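Local coordinates for protein transcriptional activator HlyU (Vibrio cholerae, PDB 4K2E) that activates transcription of the hemolysin gene hlyA as a DNA-binding regulator of the ArsR family, and may promote other virulence genes, at residues Val26-Leu29 with Lys30-Asn34; Lys97-Ile100 with Glu101-Arg105. One frame throughout, in Å; residues are numbered along the deposited sequence.

Contact 1 (Val26-Leu29 with Lys30-Asn34); sequences VVLL and KAMAN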
# COMPACT_ATOMS: atom_id res chain seq x y z
N VAL A 26 2.04 -7.68 0.45
CA VAL A 26 1.63 -7.29 -0.89
C VAL A 26 0.15 -7.65 -1.13
O VAL A 26 -0.55 -6.93 -1.82
CB VAL A 26 2.56 -7.89 -1.97
CG1 VAL A 26 1.94 -7.79 -3.33
CG2 VAL A 26 3.92 -7.15 -1.97
N VAL A 27 -0.32 -8.75 -0.54
CA VAL A 27 -1.77 -9.02 -0.59
C VAL A 27 -2.54 -7.84 -0.04
O VAL A 27 -3.51 -7.32 -0.66
CB VAL A 27 -2.18 -10.26 0.22
CG1 VAL A 27 -3.74 -10.36 0.26
CG2 VAL A 27 -1.55 -11.49 -0.38
N LEU A 28 -2.09 -7.38 1.13
CA LEU A 28 -2.74 -6.22 1.71
C LEU A 28 -2.66 -4.96 0.83
O LEU A 28 -3.64 -4.25 0.63
CB LEU A 28 -2.13 -5.93 3.06
CG LEU A 28 -2.65 -4.65 3.69
CD1 LEU A 28 -3.99 -4.91 4.38
CD2 LEU A 28 -1.59 -4.12 4.66
N LEU A 29 -1.46 -4.69 0.30
CA LEU A 29 -1.24 -3.50 -0.52
C LEU A 29 -2.07 -3.53 -1.81
O LEU A 29 -2.58 -2.50 -2.24
CB LEU A 29 0.28 -3.33 -0.82
CG LEU A 29 1.09 -3.08 0.46
CD1 LEU A 29 2.56 -3.36 0.27
CD2 LEU A 29 0.89 -1.64 0.86
N LYS A 30 -2.15 -4.70 -2.43
CA LYS A 30 -2.89 -4.86 -3.67
C LYS A 30 -4.40 -4.64 -3.39
O LYS A 30 -5.09 -4.03 -4.20
CB LYS A 30 -2.69 -6.26 -4.28
CG LYS A 30 -1.32 -6.45 -4.93
CD LYS A 30 -1.21 -7.76 -5.70
CE LYS A 30 0.09 -7.83 -6.47
NZ LYS A 30 0.44 -9.23 -6.86
N ALA A 31 -4.86 -5.08 -2.22
CA ALA A 31 -6.27 -4.83 -1.90
C ALA A 31 -6.52 -3.33 -1.67
O ALA A 31 -7.54 -2.79 -2.11
CB ALA A 31 -6.76 -5.70 -0.74
N MET A 32 -5.56 -2.64 -1.05
CA MET A 32 -5.66 -1.18 -0.88
C MET A 32 -5.42 -0.28 -2.07
O MET A 32 -5.77 0.90 -2.05
CB MET A 32 -4.73 -0.73 0.27
CG MET A 32 -5.07 -1.51 1.56
SD MET A 32 -3.93 -0.93 2.86
CE MET A 32 -4.28 0.81 2.74
N ALA A 33 -4.73 -0.81 -3.08
CA ALA A 33 -4.21 0.01 -4.15
C ALA A 33 -5.26 0.21 -5.24
O ALA A 33 -5.05 -0.16 -6.39
CB ALA A 33 -2.97 -0.65 -4.75
N ASN A 34 -6.37 0.82 -4.87
CA ASN A 34 -7.47 1.05 -5.81
C ASN A 34 -8.29 2.16 -5.18
O ASN A 34 -8.59 2.08 -4.01
CB ASN A 34 -8.31 -0.22 -5.94
CG ASN A 34 -9.58 0.02 -6.70
OD1 ASN A 34 -10.59 0.41 -6.13
ND2 ASN A 34 -9.53 -0.15 -8.01
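V26 and K30 meet one helical turn apart: the methyl CG1 of V26 lies 3.6 Å from CE of K30, against the flank of the lysine chain. V26 carries CG1 opposite its backbone N (chi1 165°), while K30 turns CG away from its own carbonyl carbon and then runs extended, so that its methylenes travel back along the helix past the valine. Beneath them the backbone bond from K30 N to V26 O measures 2.8 Å and is nearly straight, 162° at the hydrogen. On another face L28 and M32 lie side by side and point the same way, with L28 CG 4.0 Å from M32 SD; the bend at chi3 (55°) swings CE away from L28, toward helix 94-108. These pairs belong to the last turns of helix 16-32 in the winged-helix fold, where L28 touches V96, and Y107 of the second subunit packs on L28 as L38 of that subunit does on L29. The helix ends here: A33 N reaches L29 O at 2.9 Å, but the bond is weak, and A33 is the centre of an inverse gamma turn. N34 follows as N-cap of helix 35-40, its OD1 accepting a hydrogen bond from R37 N.

Contact 2 (Lys97-Ile100 with Glu101-Arg105); sequences KAMI and ELLHR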
# COMPACT_ATOMS: atom_id res chain seq x y z
N LYS A 97 -6.09 -1.83 9.95
CA LYS A 97 -6.38 -0.70 10.84
C LYS A 97 -5.17 0.22 10.99
O LYS A 97 -5.29 1.43 10.85
CB LYS A 97 -6.85 -1.19 12.21
CG LYS A 97 -8.15 -1.95 12.18
CD LYS A 97 -8.52 -2.42 13.60
CE LYS A 97 -9.82 -3.22 13.57
NZ LYS A 97 -10.23 -3.62 14.97
N ALA A 98 -4.00 -0.35 11.28
CA ALA A 98 -2.77 0.44 11.41
C ALA A 98 -2.44 1.21 10.11
O ALA A 98 -2.07 2.41 10.13
CB ALA A 98 -1.61 -0.46 11.82
N MET A 99 -2.61 0.54 8.98
CA MET A 99 -2.28 1.19 7.72
C MET A 99 -3.26 2.32 7.40
O MET A 99 -2.85 3.38 6.97
CB MET A 99 -2.19 0.17 6.58
CG MET A 99 -1.82 0.78 5.22
SD MET A 99 -0.18 1.57 5.17
CE MET A 99 0.86 0.27 5.87
N ILE A 100 -4.56 2.10 7.65
CA ILE A 100 -5.56 3.12 7.39
C ILE A 100 -5.38 4.31 8.34
O ILE A 100 -5.49 5.46 7.92
CB ILE A 100 -7.00 2.56 7.50
CG1 ILE A 100 -7.22 1.44 6.48
CG2 ILE A 100 -8.03 3.67 7.26
CD1 ILE A 100 -6.92 1.87 5.06
N GLU A 101 -5.07 4.04 9.61
CA GLU A 101 -4.81 5.12 10.55
C GLU A 101 -3.70 5.99 10.01
O GLU A 101 -3.80 7.23 10.00
CB GLU A 101 -4.39 4.59 11.92
CG GLU A 101 -5.49 4.08 12.78
CD GLU A 101 -4.95 3.54 14.09
OE1 GLU A 101 -5.56 2.61 14.65
OE2 GLU A 101 -3.91 4.06 14.56
N LEU A 102 -2.62 5.33 9.58
CA LEU A 102 -1.46 6.05 9.09
C LEU A 102 -1.81 6.90 7.87
O LEU A 102 -1.47 8.08 7.80
CB LEU A 102 -0.28 5.10 8.77
CG LEU A 102 0.92 5.82 8.14
CD1 LEU A 102 1.41 6.94 9.04
CD2 LEU A 102 2.07 4.84 7.84
N LEU A 103 -2.49 6.30 6.92
CA LEU A 103 -2.85 7.02 5.70
C LEU A 103 -3.74 8.21 6.01
O LEU A 103 -3.65 9.25 5.36
CB LEU A 103 -3.56 6.07 4.73
CG LEU A 103 -2.58 5.09 4.10
CD1 LEU A 103 -3.36 4.03 3.39
CD2 LEU A 103 -1.67 5.84 3.16
N HIS A 104 -4.61 8.04 7.00
CA HIS A 104 -5.49 9.11 7.41
C HIS A 104 -4.63 10.26 7.92
O HIS A 104 -4.80 11.41 7.50
CB HIS A 104 -6.45 8.61 8.50
CG HIS A 104 -7.63 9.51 8.72
ND1 HIS A 104 -8.54 9.80 7.72
CD2 HIS A 104 -8.02 10.20 9.81
CE1 HIS A 104 -9.45 10.63 8.20
NE2 HIS A 104 -9.17 10.88 9.46
N ARG A 105 -3.69 9.97 8.81
CA ARG A 105 -2.82 11.01 9.35
C ARG A 105 -1.96 11.71 8.28
O ARG A 105 -1.81 12.92 8.32
CB ARG A 105 -1.94 10.46 10.48
CG ARG A 105 -0.60 11.19 10.67
CD ARG A 105 0.16 10.76 11.93
NE ARG A 105 0.55 9.35 11.92
CZ ARG A 105 -0.16 8.37 12.48
NH1 ARG A 105 -1.30 8.66 13.09
NH2 ARG A 105 0.26 7.11 12.42
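K97 O accepts the backbone N-H of E101 at 2.9 Å, a nearly straight bond with 164° at the hydrogen. The glutamate side chain leans over the same oxygen: its CG, set opposite the carbonyl carbon of E101, comes within 3.3 Å of K97 O as a van der Waals neighbour. One residue on, L102 N bonds to A98 O, and L103 N to M99 O; H104 N follows on I100 O at 2.9 Å, and R105 N to E101 O carries the pattern on, so that successive carbonyls are each taken up by the amide four residues later, as in a regular alpha helix. The side chains that carry the contact are apolar. M99 holds CG opposite its backbone N (chi1 -179°), and the bends at its two further torsions lead SD and CE off from L103, which leaves CG to do the touching. L103 points its CB back toward 97-100; the two chains cross at a slant, with M99 CG 4.0 Å from L103 CD1. That same leucine methyl is 4.5 Å from I100 CD1, a looser approach, so one branch of L103 faces both residues. Beyond the helix, I100 rests on L41, L45 and L91 of its own chain. Another face meets the second subunit: L102 packs on L102 of that subunit, and M99 and L103 pack on its L102 and M99 respectively. Pairing of terminal helices across the subunit interface in this way is characteristic of the dimeric winged-helix regulators of the ArsR family.

From the N terminus, contact 1 comes first, in the last turns of helix 16-32 and the bend into helix 35-40; contact 2 follows in helix 94-108. Each joins adjoining segments within a few residues, so neither closes a long loop, and the two run in series without nesting or crossing. Between them the chain passes through the predicted helix-turn-helix and the two long strands 78-83 and 86-91. Space brings them together again: the centres of contact 1 and contact 2 are about 14 Å apart. M32 CE of contact 1 lies 3.4 Å from L103 CD1 and 3.5 Å from M99 CG of contact 2. The first and last helices thus pack together, and both also touch the second subunit.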